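Long-range contacts in N-acetyl-beta-D glucosaminidase (Rhizomucor miehei CAU432, PDB 4ZM6), which probably hydrolyses terminal N-acetylglucosamine residues as a family 3 glycoside hydrolase and also carries a GCN5-related region that binds acetyl-CoA, consistent with glucosamine N-acetylation: residues M127-A132 with K173-I178; P133-N138 with R149-D154; V137-L142 with H184-T189; V230-L235 with I266-E271. All coordinates share one frame; numbering follows the deposited sequence.

All four contacts belong to the glycoside hydrolase family 3 region and illustrate how the chemistry of a barrel shifts from its strands to its loops. Contacts 1 and 4 are buried and largely backbone-bonded: the first joins the segment of strand 129-130 to the approach to strand 178-181, the second pairs strands 227-230 and 264-267. Contact 2, nested within the loop closed by contact 1 and touching it through Ile178, folds one connection upon itself around a serine hydroxyl and a water. Contact 3 shares Val137 and Asn138 with contact 2 but lies nearer the surface, relying on amide packing and a water bridge; His184 carries it to Met233 of contact 4.

Contact 1 of 4, residues M127-A132 with K173-I178; sequences MNWNLA and KVATSI
Trp129 lies with one face of its indole against Ala175, and the densest packing of the contact gathers round this ring. The methyl CB of Ala175 stands 3.9 Å from the centroid of the Trp129 five-membered ring, a CH-pi contact 17° off the normal. With CG anti to the backbone N (chi1 -170°), the indole also brings NE1 to Ser177 OG, a 2.9 Å hydrogen bond received in the ring plane; the same hydroxyl meets Ser227 of the next strand. Backbone bonds flank the ring: Asn130 N donates to Ala175 O at 3.0 Å, and Ser177 N to Ala132 O at 2.9 Å. Val174 CG1 packs against the strand backbone, 3.4 Å from Asn130 N. Toward Lys173 the grip slackens. The bond from Ala175 N to Asn128 O is weak, at 3.4 Å, and the chain then runs out to the partly exposed Lys173, while every residue that touches is buried. The two segments run in the same direction with a single bridge, Trp129 to Ala175, linking the edge of the sheet that contains strand 129-130 to the lead-in of strand 178-181, as neighbouring strands are joined round a TIM barrel.

Contact 2 of 4, residues P133-N138 with R149-D154; sequences PVLDVN and RSYGQD
Ser150 and Asp136 meet through a hydroxyl that serves both segments, and the polar interactions centre on it. Ser150 OG, anti to its own backbone N (chi1 168°), reaches across and donates to Asp136 O. The same oxygen accepts from Gly152 N at 3.3 Å, closing an ST turn, and more weakly from Asn138 N. Asn138 N has its stronger partner in Gly152 O, at 2.9 Å. A water donates to Val134 O and Asp136 O and accepts from Tyr151 N at 2.9 Å, so three buried backbone groups are satisfied by one molecule. Both segments belong to a single connection of the TIM-barrel fold, from strand 129-130 to helix 155-171, and Asp154 caps the start of that helix through Glu156 N. Among charged groups, Asp136 and Arg149 do not pair: Asp136 OD1 accepts from the backbone of His180 and His184, whereas Arg149 forms a salt bridge with Glu82. Packing makes up the rest. On the apolar side, the Tyr151 phenol, its hydroxyl bonded to Gln165, crosses Pro133 obliquely with OH 3.3 Å from Pro133 CB, and Leu135 CD2 comes to the ring edge, 4.3 Å from Tyr151 CE2. Two valines instead set carbon against carbonyl oxygen: Val134 leans its CB on Arg149 O at 3.4 Å, and Val137 CG1 packs against the carbonyls of Gly152 and Gln153.

Contact 3 of 4, residues V137-L142 with H184-T189; sequences VNNNPL and HGDTAT
Asn139 and Asp186 are bridged by a water, which donates to Asn139 O at 2.9 Å and more weakly to Asp186 OD1. The two side chains beside it cross at about a right angle: Asn139 CG sits between its backbone N and carbonyl carbon (chi1 51°), which carries OD1 to within 3.2 Å of Asp186 CG, the amide and carboxylate planes 63° apart. Asp186 OD2 finds its strong partner in the salt bridge with Lys200. Val137 O meets Gly185 CA at 3.2 Å in a CA-H...O contact and takes a weak bond from Asn139 N, which spans the inverse gamma turn centred on Asn138. Asn140 works in two directions. Its OD1 accepts from Leu142 N at 3.0 Å in a straight bond that forms an Asx turn, while ND2 lies beside the Thr187 peptide, at a poor angle to its oxygen. At the exposed margin Leu142 and Ala188 touch lightly, CB to CB at 4.3 Å. His184 to Thr187 end a KHFPGHGDT sequence, consistent with the signature loop of family 3 beta-N-acetylglucosaminidases. That loop, running from strand 178-181 toward helix 202-207, is set against the one that follows strand 129-130; Asn143 bonds Gly185 O from the side of the latter, and Val137 also touches Pro155 and Val158 of helix 155-171.

Contact 4 of 4, residues V230-L235 with I266-E271; sequences VGHMLL and ITDCLE
Val230 pairs with Thr267 in a parallel beta bridge, and its backbone is bonded at both ends: Val230 N donates to Ile266 O at 2.9 Å, and Val230 O accepts from Asp268 N at 3.2 Å. Gly231 CA lies 4.0 Å from Asp268 CB, and its carbonyl bonds the hydroxyls of Ser244 and Ser245. His232 takes over with its side chain. CG is anti to the carbonyl carbon (chi1 -45°), a turn that brings the NE2 edge of the imidazole to the second segment. There NE2 donates to Cys269 O at 2.9 Å, a bent bond of 134° whose donor stands above the carbonyl plane, with the oxygen tilted from the ring plane. The ring comes up against the root of the Asp268 side chain, NE2 3.4 Å from Asp268 CB, and lies almost parallel to the carboxylate, 8° between planes. Asp268 OD1 itself accepts from Cys269 N. Leu270 CD2 closes on the ring at His232 CE1, 4.1 Å away. From Met233 the first chain departs, Met233 packing on His180 and His184. Thr267 and Asp268 lie at the C-terminal end of their strand, the side on which TIM barrels generally hold their active sites. Within the barrel, strand 264-267 has strand 227-230 as one neighbour, while Leu270 bonds through its backbone to Met297 of strand 296-298, and helix 273-276 packs on His232 and Leu270.

Contact 1 of 4, residues M127-A132 with K173-I178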
loop_
_atom_site.group_PDB
_atom_site.type_symbol
_atom_site.label_atom_id
_atom_site.label_comp_id
_atom_site.label_asym_id
_atom_site.label_seq_id
_atom_site.Cartn_x
_atom_site.Cartn_y
_atom_site.Cartn_z
ATOM N N MET A 127 7.793 -2.458 36.869
ATOM C CA MET A 127 7.046 -1.757 35.814
ATOM C C MET A 127 6.489 -2.752 34.821
ATOM O O MET A 127 7.217 -3.602 34.312
ATOM C CB MET A 127 7.908 -0.751 35.046
ATOM C CG MET A 127 7.785 0.666 35.556
ATOM S SD MET A 127 8.649 0.829 37.119
ATOM C CE MET A 127 10.345 0.944 36.553
ATOM N N ASN A 128 5.203 -2.614 34.530
ATOM C CA ASN A 128 4.504 -3.533 33.647
ATOM C C ASN A 128 3.586 -2.800 32.664
ATOM O O ASN A 128 2.568 -3.338 32.228
ATOM C CB ASN A 128 3.722 -4.547 34.491
ATOM C CG ASN A 128 2.870 -3.891 35.565
ATOM O OD1 ASN A 128 2.740 -2.665 35.619
ATOM N ND2 ASN A 128 2.288 -4.706 36.429
ATOM N N TRP A 129 3.963 -1.571 32.319
ATOM C CA TRP A 129 3.229 -0.766 31.344
ATOM C C TRP A 129 4.080 0.436 30.958
ATOM O O TRP A 129 4.183 1.398 31.712
ATOM C CB TRP A 129 1.886 -0.285 31.908
ATOM C CG TRP A 129 0.965 0.346 30.881
ATOM C CD1 TRP A 129 1.309 0.858 29.659
ATOM C CD2 TRP A 129 -0.447 0.547 31.008
ATOM N NE1 TRP A 129 0.200 1.347 29.020
ATOM C CE2 TRP A 129 -0.890 1.171 29.826
ATOM C CE3 TRP A 129 -1.379 0.254 32.006
ATOM C CZ2 TRP A 129 -2.223 1.509 29.614
ATOM C CZ3 TRP A 129 -2.707 0.590 31.798
ATOM C CH2 TRP A 129 -3.116 1.214 30.611
ATOM N N ASN A 130 4.684 0.382 29.778
ATOM C CA ASN A 130 5.414 1.521 29.263
ATOM C C ASN A 130 4.485 2.364 28.387
ATOM O O ASN A 130 3.888 1.859 27.433
ATOM C CB ASN A 130 6.635 1.059 28.473
ATOM C CG ASN A 130 7.592 2.195 28.156
ATOM O OD1 ASN A 130 7.337 3.358 28.487
ATOM N ND2 ASN A 130 8.706 1.861 27.505
ATOM N N LEU A 131 4.357 3.645 28.726
ATOM C CA LEU A 131 3.544 4.574 27.944
ATOM C C LEU A 131 4.354 4.974 26.716
ATOM O O LEU A 131 4.994 6.023 26.677
ATOM C CB LEU A 131 3.157 5.798 28.777
ATOM C CG LEU A 131 2.415 5.499 30.082
ATOM C CD1 LEU A 131 2.285 6.767 30.914
ATOM C CD2 LEU A 131 1.050 4.888 29.807
ATOM N N ALA A 132 4.328 4.096 25.724
ATOM C CA ALA A 132 5.149 4.227 24.533
ATOM C C ALA A 132 4.675 3.176 23.531
ATOM O O ALA A 132 3.965 2.240 23.908
ATOM C CB ALA A 132 6.617 4.020 24.888
ATOM N N LYS A 173 6.463 -8.896 27.986
ATOM C CA LYS A 173 5.366 -8.902 28.963
ATOM C C LYS A 173 5.122 -7.530 29.608
ATOM O O LYS A 173 4.882 -7.437 30.811
ATOM C CB LYS A 173 5.614 -9.973 30.036
ATOM N N VAL A 174 5.173 -6.475 28.795
ATOM C CA VAL A 174 4.931 -5.101 29.251
ATOM C C VAL A 174 3.922 -4.435 28.319
ATOM O O VAL A 174 4.089 -4.469 27.102
ATOM C CB VAL A 174 6.236 -4.280 29.252
ATOM C CG1 VAL A 174 5.958 -2.807 29.507
ATOM C CG2 VAL A 174 7.205 -4.823 30.290
ATOM N N ALA A 175 2.891 -3.814 28.890
ATOM C CA ALA A 175 1.823 -3.189 28.099
ATOM C C ALA A 175 2.306 -1.919 27.398
ATOM O O ALA A 175 3.323 -1.342 27.780
ATOM C CB ALA A 175 0.623 -2.885 28.981
ATOM N N THR A 176 1.575 -1.492 26.370
ATOM C CA THR A 176 1.975 -0.329 25.573
ATOM C C THR A 176 0.838 0.663 25.352
ATOM O O THR A 176 -0.331 0.366 25.587
ATOM C CB THR A 176 2.553 -0.740 24.197
ATOM O OG1 THR A 176 1.594 -1.518 23.467
ATOM C CG2 THR A 176 3.835 -1.539 24.370
ATOM N N SER A 177 1.219 1.855 24.906
ATOM C CA SER A 177 0.281 2.913 24.567
ATOM C C SER A 177 0.882 3.716 23.436
ATOM O O SER A 177 1.860 4.437 23.630
ATOM C CB SER A 177 0.023 3.829 25.760
ATOM O OG SER A 177 -0.592 3.122 26.817
ATOM N N ILE A 178 0.316 3.566 22.243
ATOM C CA ILE A 178 0.742 4.379 21.114
ATOM C C ILE A 178 0.131 5.775 21.276
ATOM O O ILE A 178 -1.054 5.912 21.608
ATOM C CB ILE A 178 0.415 3.734 19.743
ATOM C CG1 ILE A 178 -1.053 3.329 19.627
ATOM C CG2 ILE A 178 1.289 2.511 19.527
ATOM C CD1 ILE A 178 -1.491 3.095 18.203
#

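Contact 2 of 4, residues P133-N138 with R149-D154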
loop_
_atom_site.group_PDB
_atom_site.type_symbol
_atom_site.label_atom_id
_atom_site.label_comp_id
_atom_site.label_asym_id
_atom_site.label_seq_id
_atom_site.Cartn_x
_atom_site.Cartn_y
_atom_site.Cartn_z
ATOM N N PRO A 133 5.063 3.317 22.256
ATOM C CA PRO A 133 5.923 4.336 21.688
ATOM C C PRO A 133 5.154 5.550 21.202
ATOM O O PRO A 133 3.926 5.541 21.158
ATOM C CB PRO A 133 6.537 3.618 20.492
ATOM C CG PRO A 133 5.425 2.752 20.008
ATOM C CD PRO A 133 4.610 2.373 21.219
ATOM N N VAL A 134 5.902 6.582 20.842
ATOM C CA VAL A 134 5.359 7.767 20.208
ATOM C C VAL A 134 5.236 7.481 18.713
ATOM O O VAL A 134 6.211 7.088 18.075
ATOM C CB VAL A 134 6.284 8.977 20.460
ATOM C CG1 VAL A 134 5.865 10.188 19.639
ATOM C CG2 VAL A 134 6.293 9.320 21.941
ATOM N N LEU A 135 4.037 7.650 18.164
ATOM C CA LEU A 135 3.807 7.508 16.722
ATOM C C LEU A 135 3.507 8.854 16.052
ATOM O O LEU A 135 3.047 8.892 14.905
ATOM C CB LEU A 135 2.665 6.525 16.461
ATOM C CG LEU A 135 2.793 5.119 17.049
ATOM C CD1 LEU A 135 1.746 4.215 16.431
ATOM C CD2 LEU A 135 4.172 4.527 16.831
ATOM N N ASP A 136 3.765 9.953 16.765
ATOM C CA ASP A 136 3.648 11.295 16.194
ATOM C C ASP A 136 4.683 11.461 15.095
ATOM O O ASP A 136 5.784 10.930 15.204
ATOM C CB ASP A 136 3.888 12.365 17.249
ATOM C CG ASP A 136 2.944 12.260 18.423
ATOM O OD1 ASP A 136 1.738 11.973 18.227
ATOM O OD2 ASP A 136 3.417 12.481 19.556
ATOM N N VAL A 137 4.327 12.201 14.048
ATOM C CA VAL A 137 5.176 12.334 12.860
ATOM C C VAL A 137 5.727 13.753 12.754
ATOM O O VAL A 137 4.970 14.717 12.659
ATOM C CB VAL A 137 4.393 11.992 11.572
ATOM C CG1 VAL A 137 5.305 12.050 10.352
ATOM C CG2 VAL A 137 3.745 10.621 11.697
ATOM N N ASN A 138 7.051 13.868 12.733
ATOM C CA ASN A 138 7.711 15.167 12.837
ATOM C C ASN A 138 8.012 15.848 11.498
ATOM O O ASN A 138 9.162 15.893 11.042
ATOM C CB ASN A 138 8.993 15.031 13.658
ATOM C CG ASN A 138 9.166 16.166 14.622
ATOM O OD1 ASN A 138 8.374 16.313 15.544
ATOM N ND2 ASN A 138 10.184 16.986 14.409
ATOM N N ARG A 149 11.477 12.834 19.881
ATOM C CA ARG A 149 10.579 11.797 20.380
ATOM C C ARG A 149 9.846 11.085 19.240
ATOM O O ARG A 149 9.332 9.985 19.428
ATOM C CB ARG A 149 9.557 12.396 21.349
ATOM C CG ARG A 149 10.168 12.985 22.610
ATOM C CD ARG A 149 9.145 13.790 23.395
ATOM N NE ARG A 149 8.098 12.947 23.971
ATOM C CZ ARG A 149 6.978 13.403 24.527
ATOM N NH1 ARG A 149 6.740 14.710 24.600
ATOM N NH2 ARG A 149 6.084 12.546 25.008
ATOM N N SER A 150 9.773 11.725 18.074
ATOM C CA SER A 150 9.224 11.082 16.883
ATOM C C SER A 150 10.343 10.420 16.085
ATOM O O SER A 150 11.460 10.924 16.048
ATOM C CB SER A 150 8.488 12.098 16.007
ATOM O OG SER A 150 8.181 11.549 14.734
ATOM N N TYR A 151 10.034 9.300 15.438
ATOM C CA TYR A 151 11.032 8.567 14.654
ATOM C C TYR A 151 11.489 9.370 13.434
ATOM O O TYR A 151 12.606 9.170 12.940
ATOM C CB TYR A 151 10.490 7.212 14.190
ATOM C CG TYR A 151 10.106 6.254 15.302
ATOM C CD1 TYR A 151 11.080 5.575 16.034
ATOM C CD2 TYR A 151 8.768 6.011 15.606
ATOM C CE1 TYR A 151 10.728 4.688 17.042
ATOM C CE2 TYR A 151 8.404 5.129 16.612
ATOM C CZ TYR A 151 9.386 4.467 17.328
ATOM O OH TYR A 151 9.022 3.592 18.328
ATOM N N GLY A 152 10.623 10.259 12.941
ATOM C CA GLY A 152 10.981 11.121 11.822
ATOM C C GLY A 152 9.809 11.712 11.058
ATOM O O GLY A 152 8.675 11.731 11.534
ATOM N N GLN A 153 10.110 12.157 9.842
ATOM C CA GLN A 153 9.211 12.945 8.999
ATOM C C GLN A 153 8.255 12.099 8.173
ATOM O O GLN A 153 7.144 12.529 7.867
ATOM C CB GLN A 153 10.075 13.755 8.043
ATOM C CG GLN A 153 9.385 14.883 7.319
ATOM C CD GLN A 153 10.397 15.756 6.609
ATOM O OE1 GLN A 153 11.124 15.290 5.730
ATOM N NE2 GLN A 153 10.479 17.016 7.011
ATOM N N ASP A 154 8.711 10.912 7.789
ATOM C CA ASP A 154 7.955 10.003 6.936
ATOM C C ASP A 154 7.027 9.108 7.772
ATOM O O ASP A 154 7.508 8.320 8.586
ATOM C CB ASP A 154 8.942 9.140 6.143
ATOM C CG ASP A 154 8.266 8.191 5.175
ATOM O OD1 ASP A 154 7.035 8.259 5.006
ATOM O OD2 ASP A 154 8.985 7.368 4.580
HETATM O O HOH W 1 7.292 8.716 16.074
#

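Contact 3 of 4, residues V137-L142 with H184-T189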
loop_
_atom_site.group_PDB
_atom_site.type_symbol
_atom_site.label_atom_id
_atom_site.label_comp_id
_atom_site.label_asym_id
_atom_site.label_seq_id
_atom_site.Cartn_x
_atom_site.Cartn_y
_atom_site.Cartn_z
ATOM N N VAL A 137 4.327 12.201 14.048
ATOM C CA VAL A 137 5.176 12.334 12.860
ATOM C C VAL A 137 5.727 13.753 12.754
ATOM O O VAL A 137 4.970 14.717 12.659
ATOM C CB VAL A 137 4.393 11.992 11.572
ATOM C CG1 VAL A 137 5.305 12.050 10.352
ATOM C CG2 VAL A 137 3.745 10.621 11.697
ATOM N N ASN A 138 7.051 13.868 12.733
ATOM C CA ASN A 138 7.711 15.167 12.837
ATOM C C ASN A 138 8.012 15.848 11.498
ATOM O O ASN A 138 9.162 15.893 11.042
ATOM C CB ASN A 138 8.993 15.031 13.658
ATOM C CG ASN A 138 9.166 16.166 14.622
ATOM O OD1 ASN A 138 8.374 16.313 15.544
ATOM N ND2 ASN A 138 10.184 16.986 14.409
ATOM N N ASN A 139 6.961 16.392 10.892
ATOM C CA ASN A 139 7.083 17.200 9.675
ATOM C C ASN A 139 7.206 18.712 9.953
ATOM O O ASN A 139 7.300 19.506 9.018
ATOM C CB ASN A 139 5.907 16.915 8.737
ATOM C CG ASN A 139 4.564 17.024 9.432
ATOM O OD1 ASN A 139 4.467 17.537 10.549
ATOM N ND2 ASN A 139 3.519 16.534 8.777
ATOM N N ASN A 140 7.210 19.099 11.233
ATOM C CA ASN A 140 7.392 20.500 11.638
ATOM C C ASN A 140 8.771 20.775 12.273
ATOM O O ASN A 140 9.018 20.410 13.437
ATOM C CB ASN A 140 6.286 20.937 12.611
ATOM C CG ASN A 140 6.239 22.450 12.810
ATOM O OD1 ASN A 140 7.210 23.162 12.541
ATOM N ND2 ASN A 140 5.100 22.947 13.270
ATOM N N PRO A 141 9.661 21.454 11.523
ATOM C CA PRO A 141 10.986 21.843 12.006
ATOM C C PRO A 141 11.035 22.538 13.382
ATOM O O PRO A 141 12.072 22.483 14.051
ATOM C CB PRO A 141 11.471 22.803 10.918
ATOM C CG PRO A 141 10.828 22.299 9.676
ATOM C CD PRO A 141 9.486 21.780 10.094
ATOM N N LEU A 142 9.941 23.182 13.793
ATOM C CA LEU A 142 9.916 23.973 15.033
ATOM C C LEU A 142 9.103 23.328 16.170
ATOM O O LEU A 142 8.701 24.020 17.108
ATOM C CB LEU A 142 9.377 25.381 14.726
ATOM C CG LEU A 142 10.313 26.303 13.931
ATOM C CD1 LEU A 142 9.560 27.107 12.877
ATOM C CD2 LEU A 142 11.078 27.229 14.867
ATOM N N HIS A 184 0.304 14.418 17.171
ATOM C CA HIS A 184 0.779 15.665 17.756
ATOM C C HIS A 184 2.025 16.202 17.060
ATOM O O HIS A 184 2.590 17.200 17.489
ATOM C CB HIS A 184 1.096 15.435 19.237
ATOM C CG HIS A 184 0.945 16.657 20.084
ATOM N ND1 HIS A 184 1.737 17.775 19.928
ATOM C CD2 HIS A 184 0.093 16.935 21.098
ATOM C CE1 HIS A 184 1.376 18.691 20.808
ATOM N NE2 HIS A 184 0.380 18.206 21.530
ATOM N N GLY A 185 2.458 15.549 15.990
ATOM C CA GLY A 185 3.734 15.878 15.371
ATOM C C GLY A 185 3.774 17.145 14.536
ATOM O O GLY A 185 4.861 17.662 14.257
ATOM N N ASP A 186 2.610 17.646 14.119
ATOM C CA ASP A 186 2.560 18.846 13.278
ATOM C C ASP A 186 1.984 20.043 14.028
ATOM O O ASP A 186 0.797 20.362 13.908
ATOM C CB ASP A 186 1.774 18.585 11.988
ATOM C CG ASP A 186 2.075 19.608 10.895
ATOM O OD1 ASP A 186 2.659 20.672 11.190
ATOM O OD2 ASP A 186 1.734 19.341 9.725
ATOM N N THR A 187 2.847 20.680 14.820
ATOM C CA THR A 187 2.583 21.998 15.406
ATOM C C THR A 187 3.892 22.578 15.947
ATOM O O THR A 187 4.875 21.854 16.121
ATOM C CB THR A 187 1.542 21.964 16.559
ATOM O OG1 THR A 187 0.815 20.727 16.555
ATOM C CG2 THR A 187 0.558 23.127 16.430
ATOM N N ALA A 188 3.906 23.889 16.173
ATOM C CA ALA A 188 4.986 24.556 16.905
ATOM C C ALA A 188 4.611 24.779 18.380
ATOM O O ALA A 188 5.455 25.183 19.180
ATOM C CB ALA A 188 5.331 25.881 16.241
ATOM N N THR A 189 3.352 24.507 18.730
ATOM C CA THR A 189 2.837 24.730 20.084
ATOM C C THR A 189 3.074 23.515 20.989
ATOM O O THR A 189 2.888 22.368 20.570
ATOM C CB THR A 189 1.322 25.053 20.060
ATOM O OG1 THR A 189 1.069 26.135 19.154
ATOM C CG2 THR A 189 0.811 25.424 21.454
HETATM O O HOH W 2 5.269 21.499 9.283
#

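Contact 4 of 4, residues V230-L235 with I266-E271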
loop_
_atom_site.group_PDB
_atom_site.type_symbol
_atom_site.label_atom_id
_atom_site.label_comp_id
_atom_site.label_asym_id
_atom_site.label_seq_id
_atom_site.Cartn_x
_atom_site.Cartn_y
_atom_site.Cartn_z
ATOM N N VAL A 230 -4.835 9.230 23.841
ATOM C CA VAL A 230 -5.325 10.404 23.141
ATOM C C VAL A 230 -4.734 11.656 23.786
ATOM O O VAL A 230 -5.050 11.987 24.930
ATOM C CB VAL A 230 -6.861 10.465 23.196
ATOM C CG1 VAL A 230 -7.380 11.603 22.334
ATOM C CG2 VAL A 230 -7.456 9.136 22.752
ATOM N N GLY A 231 -3.875 12.352 23.053
ATOM C CA GLY A 231 -3.300 13.601 23.536
ATOM C C GLY A 231 -4.319 14.725 23.583
ATOM O O GLY A 231 -5.507 14.520 23.304
ATOM N N HIS A 232 -3.846 15.918 23.940
ATOM C CA HIS A 232 -4.698 17.100 24.044
ATOM C C HIS A 232 -4.388 18.065 22.911
ATOM O O HIS A 232 -3.402 18.803 22.968
ATOM C CB HIS A 232 -4.491 17.793 25.389
ATOM C CG HIS A 232 -4.463 16.854 26.550
ATOM N ND1 HIS A 232 -5.579 16.170 26.981
ATOM C CD2 HIS A 232 -3.454 16.487 27.373
ATOM C CE1 HIS A 232 -5.258 15.420 28.020
ATOM N NE2 HIS A 232 -3.975 15.597 28.280
ATOM N N MET A 233 -5.230 18.044 21.879
ATOM C CA MET A 233 -5.122 18.978 20.758
ATOM C C MET A 233 -6.495 19.331 20.191
ATOM O O MET A 233 -7.411 18.505 20.186
ATOM C CB MET A 233 -4.198 18.420 19.665
ATOM C CG MET A 233 -4.276 16.913 19.452
ATOM S SD MET A 233 -2.701 16.224 18.904
ATOM C CE MET A 233 -2.690 14.679 19.808
ATOM N N LEU A 234 -6.625 20.574 19.733
ATOM C CA LEU A 234 -7.886 21.098 19.228
ATOM C C LEU A 234 -7.969 20.825 17.730
ATOM O O LEU A 234 -7.068 21.197 16.971
ATOM C CB LEU A 234 -7.978 22.606 19.512
ATOM C CG LEU A 234 -9.356 23.277 19.620
ATOM C CD1 LEU A 234 -10.119 23.211 18.309
ATOM C CD2 LEU A 234 -10.181 22.680 20.750
ATOM N N LEU A 235 -9.053 20.169 17.319
ATOM C CA LEU A 235 -9.287 19.827 15.916
ATOM C C LEU A 235 -10.606 20.444 15.452
ATOM O O LEU A 235 -11.662 19.811 15.549
ATOM C CB LEU A 235 -9.301 18.305 15.749
ATOM C CG LEU A 235 -7.916 17.658 15.905
ATOM C CD1 LEU A 235 -7.944 16.494 16.883
ATOM C CD2 LEU A 235 -7.353 17.225 14.556
ATOM N N ILE A 266 -6.928 5.492 26.648
ATOM C CA ILE A 266 -6.521 6.250 27.835
ATOM C C ILE A 266 -6.168 7.684 27.419
ATOM O O ILE A 266 -5.848 7.926 26.254
ATOM C CB ILE A 266 -5.331 5.558 28.551
ATOM C CG1 ILE A 266 -4.963 6.282 29.850
ATOM C CG2 ILE A 266 -4.106 5.472 27.650
ATOM C CD1 ILE A 266 -4.099 5.463 30.787
ATOM N N THR A 267 -6.248 8.633 28.352
ATOM C CA THR A 267 -5.876 10.024 28.065
ATOM C C THR A 267 -4.408 10.276 28.384
ATOM O O THR A 267 -3.776 9.512 29.118
ATOM C CB THR A 267 -6.696 11.048 28.888
ATOM O OG1 THR A 267 -6.151 11.167 30.212
ATOM C CG2 THR A 267 -8.179 10.658 28.958
ATOM N N ASP A 268 -3.878 11.364 27.832
ATOM C CA ASP A 268 -2.615 11.922 28.293
ATOM C C ASP A 268 -2.901 12.603 29.640
ATOM O O ASP A 268 -4.070 12.765 30.021
ATOM C CB ASP A 268 -2.064 12.915 27.257
ATOM C CG ASP A 268 -0.587 13.241 27.461
ATOM O OD1 ASP A 268 0.003 12.804 28.470
ATOM O OD2 ASP A 268 -0.008 13.942 26.606
ATOM N N CYS A 269 -1.845 12.980 30.361
ATOM C CA CYS A 269 -1.973 13.619 31.681
ATOM C C CYS A 269 -3.023 14.735 31.691
ATOM O O CYS A 269 -2.880 15.741 30.986
ATOM C CB CYS A 269 -0.615 14.186 32.135
ATOM S SG CYS A 269 -0.490 14.565 33.903
ATOM N N LEU A 270 -4.067 14.556 32.500
ATOM C CA LEU A 270 -5.141 15.546 32.615
ATOM C C LEU A 270 -4.752 16.804 33.415
ATOM O O LEU A 270 -5.586 17.682 33.620
ATOM C CB LEU A 270 -6.388 14.912 33.245
ATOM C CG LEU A 270 -7.113 13.847 32.421
ATOM C CD1 LEU A 270 -8.188 13.172 33.256
ATOM C CD2 LEU A 270 -7.721 14.453 31.166
ATOM N N GLU A 271 -3.504 16.892 33.868
ATOM C CA GLU A 271 -3.032 18.054 34.623
ATOM C C GLU A 271 -2.199 19.022 33.785
ATOM O O GLU A 271 -1.734 20.040 34.297
ATOM C CB GLU A 271 -2.234 17.599 35.848
ATOM C CG GLU A 271 -3.069 16.835 36.868
ATOM C CD GLU A 271 -2.356 16.630 38.194
ATOM O OE1 GLU A 271 -1.303 17.265 38.425
ATOM O OE2 GLU A 271 -2.854 15.824 39.012
#